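Local coordinates for protein subtilisin-like serine protease (Fervidobacterium pennivorans, PDB 1R6V) that degrades keratin into peptides as a subtilisin-like serine protease, allowing its bacterium to grow on native feathers, at residues P491-G496 against F541-D546; V468-D473 against Y498-G503; N400-Q405 against G446-Q451; R334-S339 against G475-A480. The protein carries 1 engineered substitution. One frame throughout, in Å; residues are numbered along the deposited sequence.

Interaction 1: residues P491-G496 against F541-D546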
loop_
_atom_site.group_PDB
_atom_site.type_symbol
_atom_site.label_atom_id
_atom_site.label_comp_id
_atom_site.label_asym_id
_atom_site.label_seq_id
_atom_site.Cartn_x
_atom_site.Cartn_y
_atom_site.Cartn_z
ATOM N N PRO A 491 -5.598 -8.036 7.078
ATOM C CA PRO A 491 -6.802 -7.769 7.867
ATOM C C PRO A 491 -8.114 -7.935 7.135
ATOM O O PRO A 491 -8.233 -7.618 5.950
ATOM C CB PRO A 491 -6.605 -6.331 8.339
ATOM C CG PRO A 491 -5.805 -5.710 7.232
ATOM C CD PRO A 491 -4.878 -6.794 6.736
ATOM N N HIS A 492 -9.090 -8.460 7.865
ATOM C CA HIS A 492 -10.436 -8.601 7.346
ATOM C C HIS A 492 -10.566 -9.260 5.990
ATOM O O HIS A 492 -11.374 -8.842 5.181
ATOM C CB HIS A 492 -11.072 -7.213 7.353
ATOM C CG HIS A 492 -11.158 -6.637 8.728
ATOM N ND1 HIS A 492 -12.155 -6.992 9.610
ATOM C CD2 HIS A 492 -10.296 -5.859 9.425
ATOM C CE1 HIS A 492 -11.897 -6.469 10.796
ATOM N NE2 HIS A 492 -10.775 -5.780 10.710
ATOM N N ILE A 493 -9.788 -10.315 5.774
ATOM C CA ILE A 493 -9.847 -11.061 4.533
ATOM C C ILE A 493 -10.794 -12.259 4.713
ATOM O O ILE A 493 -11.218 -12.581 5.826
ATOM C CB ILE A 493 -8.451 -11.610 4.095
ATOM C CG1 ILE A 493 -7.898 -12.596 5.129
ATOM C CG2 ILE A 493 -7.471 -10.440 3.892
ATOM C CD1 ILE A 493 -6.738 -13.459 4.574
ATOM N N ASP A 494 -11.126 -12.902 3.600
ATOM C CA ASP A 494 -11.999 -14.079 3.623
ATOM C C ASP A 494 -11.376 -15.265 4.361
ATOM O O ASP A 494 -10.157 -15.493 4.305
ATOM C CB ASP A 494 -12.271 -14.614 2.204
ATOM C CG ASP A 494 -13.196 -13.751 1.396
ATOM O OD1 ASP A 494 -13.823 -12.824 1.957
ATOM O OD2 ASP A 494 -13.312 -14.026 0.170
ATOM N N SER A 495 -12.223 -16.047 5.019
ATOM C CA SER A 495 -11.733 -17.275 5.626
ATOM C C SER A 495 -11.851 -18.259 4.442
ATOM O O SER A 495 -12.543 -17.970 3.466
ATOM C CB SER A 495 -12.631 -17.716 6.776
ATOM O OG SER A 495 -13.977 -17.826 6.348
ATOM N N GLY A 496 -11.182 -19.399 4.515
ATOM C CA GLY A 496 -11.259 -20.358 3.428
ATOM C C GLY A 496 -9.921 -20.975 3.067
ATOM O O GLY A 496 -8.918 -20.787 3.760
ATOM N N PHE A 541 -3.955 -24.321 2.104
ATOM C CA PHE A 541 -3.843 -23.879 3.487
ATOM C C PHE A 541 -5.190 -23.281 3.882
ATOM O O PHE A 541 -5.745 -22.470 3.152
ATOM C CB PHE A 541 -2.753 -22.813 3.653
ATOM C CG PHE A 541 -2.530 -22.410 5.082
ATOM C CD1 PHE A 541 -1.649 -23.123 5.897
ATOM C CD2 PHE A 541 -3.225 -21.339 5.628
ATOM C CE1 PHE A 541 -1.471 -22.768 7.234
ATOM C CE2 PHE A 541 -3.056 -20.980 6.954
ATOM C CZ PHE A 541 -2.175 -21.696 7.764
ATOM N N GLY A 542 -5.698 -23.685 5.038
ATOM C CA GLY A 542 -6.988 -23.188 5.488
ATOM C C GLY A 542 -6.887 -22.019 6.448
ATOM O O GLY A 542 -6.261 -22.109 7.501
ATOM N N VAL A 543 -7.507 -20.909 6.074
ATOM C CA VAL A 543 -7.506 -19.725 6.921
ATOM C C VAL A 543 -8.865 -19.651 7.605
ATOM O O VAL A 543 -9.886 -19.836 6.958
ATOM C CB VAL A 543 -7.263 -18.456 6.076
ATOM C CG1 VAL A 543 -7.512 -17.200 6.924
ATOM C CG2 VAL A 543 -5.822 -18.464 5.559
ATOM N N SER A 544 -8.873 -19.401 8.912
ATOM C CA SER A 544 -10.126 -19.314 9.667
ATOM C C SER A 544 -9.828 -18.750 11.045
ATOM O O SER A 544 -8.683 -18.507 11.377
ATOM C CB SER A 544 -10.729 -20.706 9.831
ATOM O OG SER A 544 -9.964 -21.458 10.762
ATOM N N PRO A 545 -10.859 -18.542 11.873
ATOM C CA PRO A 545 -10.572 -18.005 13.204
ATOM C C PRO A 545 -9.723 -18.950 14.059
ATOM O O PRO A 545 -9.168 -18.542 15.076
ATOM C CB PRO A 545 -11.966 -17.741 13.783
ATOM C CG PRO A 545 -12.852 -18.665 13.028
ATOM C CD PRO A 545 -12.306 -18.622 11.626
ATOM N N ASP A 546 -9.616 -20.206 13.632
ATOM C CA ASP A 546 -8.828 -21.217 14.343
ATOM C C ASP A 546 -7.438 -21.362 13.738
ATOM O O ASP A 546 -6.596 -22.087 14.263
ATOM C CB ASP A 546 -9.520 -22.576 14.270
ATOM C CG ASP A 546 -10.873 -22.570 14.922
ATOM O OD1 ASP A 546 -11.770 -23.276 14.418
ATOM O OD2 ASP A 546 -11.035 -21.869 15.944
#
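Val543, near the end of an edge strand in the Ig-like beta-sandwich domain, turns its CG1 methyl to the chain at Ile493 and Asp494. CG1 is anti to the backbone N (chi1 170°) and lies 4.1 Å from Asp494 O. The CD1 end of Ile493 reaches the same methyl only loosely, at 4.5 Å. Both residues also pack on Phe450 and Met470, inside the sandwich. CG2, the other methyl of Val543, lies in the plane of the Phe541 ring, at its edge. The carboxylate of Asp494 turns from this contact to salt bridges with Arg407 and Arg472.

Ser495 presents its carbon atoms rather than its hydroxyl, with CB 3.5 Å from Val543 O and 4.1 Å from Ser544 CA. Beyond the strand, Ser544 OG accepts from Asp546 N in an ST turn.

Two straight backbone bonds make Gly496 and Val543 an antiparallel hydrogen-bonded pair: Gly496 N donates to Val543 O at 2.8 Å, and Val543 N donates to Gly496 O at 2.7 Å. The touching parts run 115° apart, and 491-496 has its corner at His492. Ahead of Gly496 the chain bonds to strand 446-455 of the other sheet, so this short piece bridges the two layers. Gly496 O also receives a CA-H...O contact from Gly542 CA at 3.5 Å.

Interaction 2: residues V468-D473 against Y498-G503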
loop_
_atom_site.group_PDB
_atom_site.type_symbol
_atom_site.label_atom_id
_atom_site.label_comp_id
_atom_site.label_asym_id
_atom_site.label_seq_id
_atom_site.Cartn_x
_atom_site.Cartn_y
_atom_site.Cartn_z
ATOM N N VAL A 468 4.217 -12.226 -0.152
ATOM C CA VAL A 468 3.307 -13.278 0.285
ATOM C C VAL A 468 2.063 -13.143 -0.566
ATOM O O VAL A 468 1.351 -12.132 -0.524
ATOM C CB VAL A 468 2.945 -13.151 1.781
ATOM C CG1 VAL A 468 1.954 -14.261 2.176
ATOM C CG2 VAL A 468 4.199 -13.267 2.631
ATOM N N SER A 469 1.809 -14.186 -1.345
ATOM C CA SER A 469 0.692 -14.208 -2.266
ATOM C C SER A 469 -0.302 -15.290 -1.861
ATOM O O SER A 469 0.074 -16.451 -1.754
ATOM C CB SER A 469 1.250 -14.495 -3.664
ATOM O OG SER A 469 0.262 -14.407 -4.663
ATOM N N MET A 470 -1.556 -14.911 -1.610
ATOM C CA MET A 470 -2.583 -15.893 -1.231
ATOM C C MET A 470 -3.451 -16.054 -2.465
ATOM O O MET A 470 -4.215 -15.165 -2.813
ATOM C CB MET A 470 -3.408 -15.385 -0.039
ATOM C CG MET A 470 -2.560 -15.013 1.183
ATOM S SD MET A 470 -3.497 -14.368 2.617
ATOM C CE MET A 470 -4.562 -15.902 3.043
ATOM N N MET A 471 -3.319 -17.199 -3.127
ATOM C CA MET A 471 -4.035 -17.448 -4.364
ATOM C C MET A 471 -5.063 -18.563 -4.248
ATOM O O MET A 471 -4.968 -19.425 -3.373
ATOM C CB MET A 471 -3.018 -17.807 -5.453
ATOM C CG MET A 471 -1.764 -16.927 -5.443
ATOM S SD MET A 471 -0.542 -17.329 -6.772
ATOM C CE MET A 471 -1.178 -16.258 -8.035
ATOM N N ARG A 472 -6.039 -18.527 -5.137
ATOM C CA ARG A 472 -7.084 -19.547 -5.184
ATOM C C ARG A 472 -7.779 -19.452 -6.532
ATOM O O ARG A 472 -7.731 -18.414 -7.185
ATOM C CB ARG A 472 -8.077 -19.353 -4.040
ATOM C CG ARG A 472 -8.500 -17.920 -3.827
ATOM C CD ARG A 472 -9.479 -17.826 -2.678
ATOM N NE ARG A 472 -9.841 -16.446 -2.388
ATOM C CZ ARG A 472 -10.796 -16.095 -1.539
ATOM N NH1 ARG A 472 -11.489 -17.030 -0.899
ATOM N NH2 ARG A 472 -11.049 -14.813 -1.325
ATOM N N ASP A 473 -8.415 -20.545 -6.943
ATOM C CA ASP A 473 -9.100 -20.626 -8.233
ATOM C C ASP A 473 -10.195 -19.593 -8.421
ATOM O O ASP A 473 -10.379 -19.058 -9.517
ATOM C CB ASP A 473 -9.704 -22.021 -8.415
ATOM C CG ASP A 473 -8.655 -23.092 -8.571
ATOM O OD1 ASP A 473 -9.037 -24.274 -8.686
ATOM O OD2 ASP A 473 -7.451 -22.756 -8.582
ATOM N N TYR A 498 -6.630 -21.460 0.656
ATOM C CA TYR A 498 -5.747 -20.742 -0.252
ATOM C C TYR A 498 -4.469 -21.495 -0.530
ATOM O O TYR A 498 -4.035 -22.310 0.269
ATOM C CB TYR A 498 -5.273 -19.424 0.348
ATOM C CG TYR A 498 -6.351 -18.445 0.699
ATOM C CD1 TYR A 498 -7.056 -18.564 1.889
ATOM C CD2 TYR A 498 -6.630 -17.363 -0.142
ATOM C CE1 TYR A 498 -8.007 -17.620 2.242
ATOM C CE2 TYR A 498 -7.577 -16.417 0.201
ATOM C CZ TYR A 498 -8.256 -16.555 1.398
ATOM O OH TYR A 498 -9.156 -15.593 1.766
ATOM N N ASP A 499 -3.875 -21.128 -1.641
ATOM C CA ASP A 499 -2.577 -21.665 -1.997
ATOM C C ASP A 499 -1.729 -20.438 -1.700
ATOM O O ASP A 499 -1.898 -19.405 -2.330
ATOM C CB ASP A 499 -2.497 -22.008 -3.477
ATOM C CG ASP A 499 -3.231 -23.284 -3.809
ATOM O OD1 ASP A 499 -3.537 -24.061 -2.877
ATOM O OD2 ASP A 499 -3.488 -23.514 -5.002
ATOM N N ILE A 500 -0.839 -20.573 -0.755
ATOM C CA ILE A 500 -0.015 -19.447 -0.329
ATOM C C ILE A 500 1.431 -19.611 -0.776
ATOM O O ILE A 500 2.074 -20.611 -0.453
ATOM C CB ILE A 500 -0.076 -19.300 1.215
ATOM C CG1 ILE A 500 -1.527 -19.081 1.660
ATOM C CG2 ILE A 500 0.756 -18.100 1.661
ATOM C CD1 ILE A 500 -1.715 -18.991 3.175
ATOM N N PHE A 501 1.926 -18.623 -1.521
ATOM C CA PHE A 501 3.299 -18.628 -2.025
ATOM C C PHE A 501 4.079 -17.496 -1.376
ATOM O O PHE A 501 3.595 -16.377 -1.295
ATOM C CB PHE A 501 3.299 -18.473 -3.547
ATOM C CG PHE A 501 2.498 -19.532 -4.253
ATOM C CD1 PHE A 501 1.121 -19.391 -4.415
ATOM C CD2 PHE A 501 3.111 -20.690 -4.721
ATOM C CE1 PHE A 501 0.368 -20.387 -5.033
ATOM C CE2 PHE A 501 2.366 -21.692 -5.340
ATOM C CZ PHE A 501 0.995 -21.540 -5.496
ATOM N N VAL A 502 5.277 -17.813 -0.910
ATOM C CA VAL A 502 6.148 -16.859 -0.228
ATOM C C VAL A 502 7.467 -16.775 -1.005
ATOM O O VAL A 502 8.046 -17.803 -1.341
ATOM C CB VAL A 502 6.406 -17.364 1.210
ATOM C CG1 VAL A 502 7.232 -16.370 1.991
ATOM C CG2 VAL A 502 5.066 -17.618 1.909
ATOM N N GLY A 503 7.933 -15.560 -1.291
ATOM C CA GLY A 503 9.174 -15.403 -2.041
ATOM C C GLY A 503 10.231 -14.548 -1.358
ATOM O O GLY A 503 9.941 -13.418 -0.970
#
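Val468 and Val502 begin an antiparallel ladder between two central strands of a four-stranded sheet in the Ig-like domain. Val468 CG1 meets Ile500 CG2 at 4.1 Å, on the face turned to the other sheet. Ser469 forms a hydrogen-bonded pair with Phe501, its carbonyl oxygen lying at the edge of the Phe501 ring. Met470 bends at chi3 (63°), and its CE sits over the Tyr498 ring, 3.8 Å from the centroid, a CH-pi contact. On the other face Met471, hydrogen-bonded through its backbone to Asp499, brings SD to 3.5 Å from Phe501 CD1, a Met-aromatic contact. Arg472 runs side by side with Tyr498, extended from CG to NE, and Tyr498 CE2 lies 3.4 Å from NE over one face of the guanidinium; the planes are 35° apart. NE donates to Ser476 O and NH2 pairs with Asp494, whose carbonyl oxygen also bonds Tyr498 OH. An alanine in place of Arg472 would probably leave Asp494 without one of its charge partners and uncover part of the Tyr498 ring. The face of Val468, Met470, Ile500 and Val502 is thus apolar, while just past the ladder the guanidinium, against Tyr498, is held by Ser476 and Asp494.

Interaction 3: residues N400-Q405 against G446-Q451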
loop_
_atom_site.group_PDB
_atom_site.type_symbol
_atom_site.label_atom_id
_atom_site.label_comp_id
_atom_site.label_asym_id
_atom_site.label_seq_id
_atom_site.Cartn_x
_atom_site.Cartn_y
_atom_site.Cartn_z
ATOM N N ASN A 400 -22.568 -3.105 15.392
ATOM C CA ASN A 400 -21.420 -3.864 15.865
ATOM C C ASN A 400 -20.645 -4.600 14.773
ATOM O O ASN A 400 -19.733 -5.374 15.071
ATOM C CB ASN A 400 -21.843 -4.862 16.954
ATOM C CG ASN A 400 -22.418 -4.179 18.181
ATOM O OD1 ASN A 400 -22.029 -3.063 18.523
ATOM N ND2 ASN A 400 -23.338 -4.855 18.858
ATOM N N ALA A 401 -20.972 -4.351 13.511
ATOM C CA ALA A 401 -20.267 -5.053 12.439
ATOM C C ALA A 401 -18.783 -4.753 12.343
ATOM O O ALA A 401 -18.348 -3.616 12.517
ATOM C CB ALA A 401 -20.925 -4.762 11.086
ATOM N N LYS A 402 -18.015 -5.795 12.049
ATOM C CA LYS A 402 -16.574 -5.651 11.855
ATOM C C LYS A 402 -16.452 -5.436 10.355
ATOM O O LYS A 402 -17.340 -5.832 9.601
ATOM C CB LYS A 402 -15.853 -6.927 12.280
ATOM C CG LYS A 402 -15.939 -7.146 13.778
ATOM C CD LYS A 402 -15.351 -8.465 14.202
ATOM C CE LYS A 402 -15.290 -8.548 15.720
ATOM N NZ LYS A 402 -16.621 -8.292 16.353
ATOM N N PRO A 403 -15.362 -4.803 9.895
ATOM C CA PRO A 403 -15.234 -4.586 8.454
ATOM C C PRO A 403 -15.422 -5.806 7.553
ATOM O O PRO A 403 -16.096 -5.715 6.522
ATOM C CB PRO A 403 -13.854 -3.931 8.332
ATOM C CG PRO A 403 -13.833 -3.071 9.592
ATOM C CD PRO A 403 -14.326 -4.060 10.640
ATOM N N TRP A 404 -14.862 -6.953 7.925
ATOM C CA TRP A 404 -15.031 -8.123 7.072
ATOM C C TRP A 404 -16.501 -8.542 6.991
ATOM O O TRP A 404 -16.951 -9.052 5.964
ATOM C CB TRP A 404 -14.165 -9.300 7.544
ATOM C CG TRP A 404 -14.615 -10.024 8.800
ATOM C CD1 TRP A 404 -14.077 -9.904 10.051
ATOM C CD2 TRP A 404 -15.616 -11.049 8.895
ATOM N NE1 TRP A 404 -14.675 -10.795 10.915
ATOM C CE2 TRP A 404 -15.618 -11.508 10.229
ATOM C CE3 TRP A 404 -16.509 -11.622 7.979
ATOM C CZ2 TRP A 404 -16.481 -12.516 10.669
ATOM C CZ3 TRP A 404 -17.364 -12.618 8.419
ATOM C CH2 TRP A 404 -17.342 -13.057 9.752
ATOM N N GLN A 405 -17.255 -8.309 8.061
ATOM C CA GLN A 405 -18.662 -8.683 8.043
ATOM C C GLN A 405 -19.441 -7.819 7.063
ATOM O O GLN A 405 -20.339 -8.299 6.373
ATOM C CB GLN A 405 -19.268 -8.556 9.439
ATOM C CG GLN A 405 -18.719 -9.553 10.442
ATOM C CD GLN A 405 -19.363 -9.389 11.820
ATOM O OE1 GLN A 405 -19.151 -8.392 12.504
ATOM N NE2 GLN A 405 -20.156 -10.370 12.220
ATOM N N GLY A 446 -15.055 -14.686 7.098
ATOM C CA GLY A 446 -13.876 -13.826 7.135
ATOM C C GLY A 446 -13.164 -13.903 8.469
ATOM O O GLY A 446 -13.650 -14.551 9.403
ATOM N N VAL A 447 -11.990 -13.283 8.559
ATOM C CA VAL A 447 -11.234 -13.253 9.810
ATOM C C VAL A 447 -10.763 -11.818 10.038
ATOM O O VAL A 447 -10.468 -11.084 9.088
ATOM C CB VAL A 447 -9.995 -14.189 9.790
ATOM C CG1 VAL A 447 -10.434 -15.649 9.725
ATOM C CG2 VAL A 447 -9.100 -13.845 8.616
ATOM N N GLU A 448 -10.712 -11.414 11.302
ATOM C CA GLU A 448 -10.261 -10.070 11.626
ATOM C C GLU A 448 -8.836 -9.863 11.148
ATOM O O GLU A 448 -8.484 -8.783 10.673
ATOM C CB GLU A 448 -10.357 -9.835 13.135
ATOM C CG GLU A 448 -11.787 -9.613 13.575
ATOM C CD GLU A 448 -11.942 -9.558 15.074
ATOM O OE1 GLU A 448 -11.151 -8.846 15.728
ATOM O OE2 GLU A 448 -12.868 -10.220 15.592
ATOM N N GLU A 449 -8.024 -10.908 11.270
ATOM C CA GLU A 449 -6.641 -10.828 10.840
ATOM C C GLU A 449 -5.973 -12.177 10.642
ATOM O O GLU A 449 -6.126 -13.094 11.451
ATOM C CB GLU A 449 -5.801 -10.015 11.834
ATOM C CG GLU A 449 -4.339 -9.889 11.397
ATOM C CD GLU A 449 -3.694 -8.595 11.858
ATOM O OE1 GLU A 449 -3.980 -7.533 11.260
ATOM O OE2 GLU A 449 -2.916 -8.641 12.827
ATOM N N PHE A 450 -5.245 -12.287 9.538
ATOM C CA PHE A 450 -4.464 -13.479 9.227
ATOM C C PHE A 450 -3.046 -12.946 9.032
ATOM O O PHE A 450 -2.866 -11.903 8.409
ATOM C CB PHE A 450 -4.938 -14.133 7.922
ATOM C CG PHE A 450 -4.078 -15.277 7.485
ATOM C CD1 PHE A 450 -3.992 -16.434 8.260
ATOM C CD2 PHE A 450 -3.315 -15.181 6.318
ATOM C CE1 PHE A 450 -3.152 -17.482 7.884
ATOM C CE2 PHE A 450 -2.471 -16.216 5.925
ATOM C CZ PHE A 450 -2.384 -17.373 6.706
ATOM N N GLN A 451 -2.048 -13.631 9.576
ATOM C CA GLN A 451 -0.671 -13.163 9.386
ATOM C C GLN A 451 0.220 -14.270 8.877
ATOM O O GLN A 451 0.003 -15.442 9.183
ATOM C CB GLN A 451 -0.074 -12.653 10.696
ATOM C CG GLN A 451 -0.730 -11.409 11.269
ATOM C CD GLN A 451 0.018 -10.866 12.475
ATOM O OE1 GLN A 451 0.680 -11.615 13.195
ATOM N NE2 GLN A 451 -0.092 -9.561 12.706
HETATM O O HOH W 1 -14.513 -11.351 13.814
#
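The start of helix 403-413 in the subtilisin-like catalytic domain packs here against the first strand of the Ig-like beta-sandwich, with Trp404 lying flat on the backbone of Gly446. Lys402 holds the N-cap position. Trp404 CG stands between its backbone N and carbonyl carbon (chi1 74°), and the indole spreads over the glycine: Gly446 C is 3.7 Å above the ring plane, and Gly446 CA makes a CH-pi contact 3.8 Å from the centroid of the six-membered ring. A side chain at Gly446 would run into Trp404 CE3. Gln405 CG covers the opposite face of the indole, 3.5 Å above its plane. The Gln405 side chain folds back over the helix start, where OE1 accepts from Lys402 N on a lone pair, while NE2 bonds Pro442 O.

At the edge of this stack, the aliphatic end of Lys402 crosses the Glu448 carboxylate. Their charges are near but short of a salt bridge, with Lys402 NZ 4.3 Å from Glu448 OE2. Trp404 N is bonded to His492 ND1, a second tie between the domains. A water in the indole plane accepts from Trp404 NE1 at 3.0 Å and donates to Glu448 OE2 at 2.7 Å.

Interaction 4: residues R334-S339 against G475-A480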
loop_
_atom_site.group_PDB
_atom_site.type_symbol
_atom_site.label_atom_id
_atom_site.label_comp_id
_atom_site.label_asym_id
_atom_site.label_seq_id
_atom_site.Cartn_x
_atom_site.Cartn_y
_atom_site.Cartn_z
ATOM N N ARG A 334 -9.964 -4.891 -14.413
ATOM C CA ARG A 334 -10.296 -6.267 -14.057
ATOM C C ARG A 334 -9.268 -6.796 -13.058
ATOM O O ARG A 334 -8.063 -6.764 -13.316
ATOM C CB ARG A 334 -10.305 -7.145 -15.319
ATOM C CG ARG A 334 -10.410 -8.641 -15.046
ATOM C CD ARG A 334 -10.505 -9.468 -16.332
ATOM N NE ARG A 334 -10.595 -10.900 -16.037
ATOM C CZ ARG A 334 -10.872 -11.841 -16.935
ATOM N NH1 ARG A 334 -11.091 -11.511 -18.204
ATOM N NH2 ARG A 334 -10.932 -13.114 -16.562
ATOM N N SER A 335 -9.748 -7.283 -11.919
ATOM C CA SER A 335 -8.868 -7.807 -10.882
ATOM C C SER A 335 -9.613 -8.763 -9.962
ATOM O O SER A 335 -10.795 -8.581 -9.675
ATOM C CB SER A 335 -8.269 -6.657 -10.067
ATOM O OG SER A 335 -9.280 -5.792 -9.573
ATOM N N ASP A 336 -8.920 -9.798 -9.509
ATOM C CA ASP A 336 -9.536 -10.769 -8.618
ATOM C C ASP A 336 -9.921 -10.122 -7.293
ATOM O O ASP A 336 -10.682 -10.703 -6.521
ATOM C CB ASP A 336 -8.569 -11.909 -8.331
ATOM C CG ASP A 336 -7.238 -11.408 -7.821
ATOM O OD1 ASP A 336 -6.345 -11.169 -8.660
ATOM O OD2 ASP A 336 -7.099 -11.228 -6.589
ATOM N N GLY A 337 -9.386 -8.928 -7.037
ATOM C CA GLY A 337 -9.666 -8.229 -5.793
ATOM C C GLY A 337 -10.998 -7.501 -5.740
ATOM O O GLY A 337 -11.403 -7.043 -4.673
ATOM N N VAL A 338 -11.694 -7.395 -6.870
ATOM C CA VAL A 338 -12.979 -6.699 -6.893
ATOM C C VAL A 338 -14.021 -7.427 -6.052
ATOM O O VAL A 338 -14.241 -8.627 -6.240
ATOM C CB VAL A 338 -13.525 -6.561 -8.339
ATOM C CG1 VAL A 338 -14.912 -5.938 -8.327
ATOM C CG2 VAL A 338 -12.576 -5.724 -9.172
ATOM N N SER A 339 -14.661 -6.711 -5.129
ATOM C CA SER A 339 -15.693 -7.327 -4.289
ATOM C C SER A 339 -17.058 -7.263 -4.967
ATOM O O SER A 339 -17.724 -8.286 -5.130
ATOM C CB SER A 339 -15.770 -6.646 -2.909
ATOM O OG SER A 339 -16.100 -5.279 -3.044
ATOM N N GLY A 475 -12.606 -16.335 -6.218
ATOM C CA GLY A 475 -12.584 -15.464 -5.064
ATOM C C GLY A 475 -11.376 -14.558 -5.166
ATOM O O GLY A 475 -10.513 -14.741 -6.024
ATOM N N SER A 476 -11.314 -13.567 -4.221
ATOM C CA SER A 476 -10.216 -12.619 -4.222
ATOM C C SER A 476 -8.890 -13.199 -3.761
ATOM O O SER A 476 -8.839 -14.029 -2.852
ATOM C CB SER A 476 -10.569 -11.418 -3.342
ATOM O OG SER A 476 -9.472 -10.516 -3.267
ATOM N N CYS A 477 -7.801 -12.797 -4.468
ATOM C CA CYS A 477 -6.473 -13.206 -4.053
ATOM C C CYS A 477 -5.971 -12.034 -3.221
ATOM O O CYS A 477 -6.511 -10.932 -3.320
ATOM C CB CYS A 477 -5.573 -13.425 -5.265
ATOM S SG CYS A 477 -6.109 -14.867 -6.263
ATOM N N TYR A 478 -4.953 -12.270 -2.406
ATOM C CA TYR A 478 -4.418 -11.203 -1.570
ATOM C C TYR A 478 -2.912 -11.152 -1.698
ATOM O O TYR A 478 -2.275 -12.143 -2.051
ATOM C CB TYR A 478 -4.805 -11.425 -0.105
ATOM C CG TYR A 478 -6.307 -11.447 0.131
ATOM C CD1 TYR A 478 -6.967 -12.643 0.420
ATOM C CD2 TYR A 478 -7.060 -10.272 0.073
ATOM C CE1 TYR A 478 -8.350 -12.670 0.651
ATOM C CE2 TYR A 478 -8.441 -10.282 0.304
ATOM C CZ TYR A 478 -9.073 -11.488 0.597
ATOM O OH TYR A 478 -10.419 -11.501 0.860
ATOM N N TYR A 479 -2.335 -9.993 -1.406
ATOM C CA TYR A 479 -0.893 -9.838 -1.509
ATOM C C TYR A 479 -0.393 -8.851 -0.468
ATOM O O TYR A 479 -1.069 -7.874 -0.163
ATOM C CB TYR A 479 -0.535 -9.339 -2.915
ATOM C CG TYR A 479 0.922 -8.951 -3.109
ATOM C CD1 TYR A 479 1.381 -7.674 -2.767
ATOM C CD2 TYR A 479 1.836 -9.856 -3.638
ATOM C CE1 TYR A 479 2.721 -7.313 -2.950
ATOM C CE2 TYR A 479 3.180 -9.504 -3.827
ATOM C CZ TYR A 479 3.613 -8.236 -3.480
ATOM O OH TYR A 479 4.940 -7.902 -3.659
ATOM N N ALA A 480 0.783 -9.119 0.084
ATOM C CA ALA A 480 1.404 -8.225 1.058
ATOM C C ALA A 480 2.881 -8.560 1.165
ATOM O O ALA A 480 3.309 -9.667 0.853
ATOM C CB ALA A 480 0.747 -8.362 2.424
HETATM O O HOH W 2 -9.598 -8.015 -2.518
#
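Asp336 OD2 accepts a hydrogen bond of 2.7 Å from Cys477 N, the single direct one between these two segments. The donor meets OD2 on the anti side, 32° out of the carboxylate plane, with an N-H...O angle of 147°. Asp336 CG lies between its backbone N and carbonyl carbon (chi1 53°), which puts it 3.7 Å from Cys477 CB, in the loop before the strand, and OD2 also touches that CB. The main chain of the same residue takes part as well: Asp336 O receives a CA-H...O contact from Ser476 CA at 3.0 Å.

Beside it, Ser476 OG lies 3.4 Å from Gly337 CA. A water bridges the two segments at this point, 2.6 Å from Ser476 OG and donating to Gly337 O at 3.0 Å. An alanine in place of Asp336 would probably leave Cys477 N without its acceptor and weaken the hold between the turn and the loop.

Asp336 and Gly337 are the central residues of a type I beta turn from Ser335 to Val338. This turn of the catalytic domain, leading into strand 338-343, docks on the loop before edge strand 478-481 of the Ig-like sandwich.

In the fold
Interactions 1 and 2 lie within the Ig-like domain, both partly buried with their inner sides in the sandwich, whereas 3 and 4 join it to the catalytic domain. Interaction 2 is the regular ladder of one sheet; interaction 1 sits at that sheet's edge, where Phe541 continues the pairing through Tyr498, and connects it with the sheet of 446-451. Met470, Ile493 and Phe450 bring interactions 1, 2 and 3 together in the interior. The two interdomain contacts differ: interaction 3 is buried and rests on an aromatic face, while interaction 4 is a surface contact made by polar groups and a water. Their nearest atoms are about 7 Å apart, but Tyr478 and Asp494 tie interaction 4 to interaction 1.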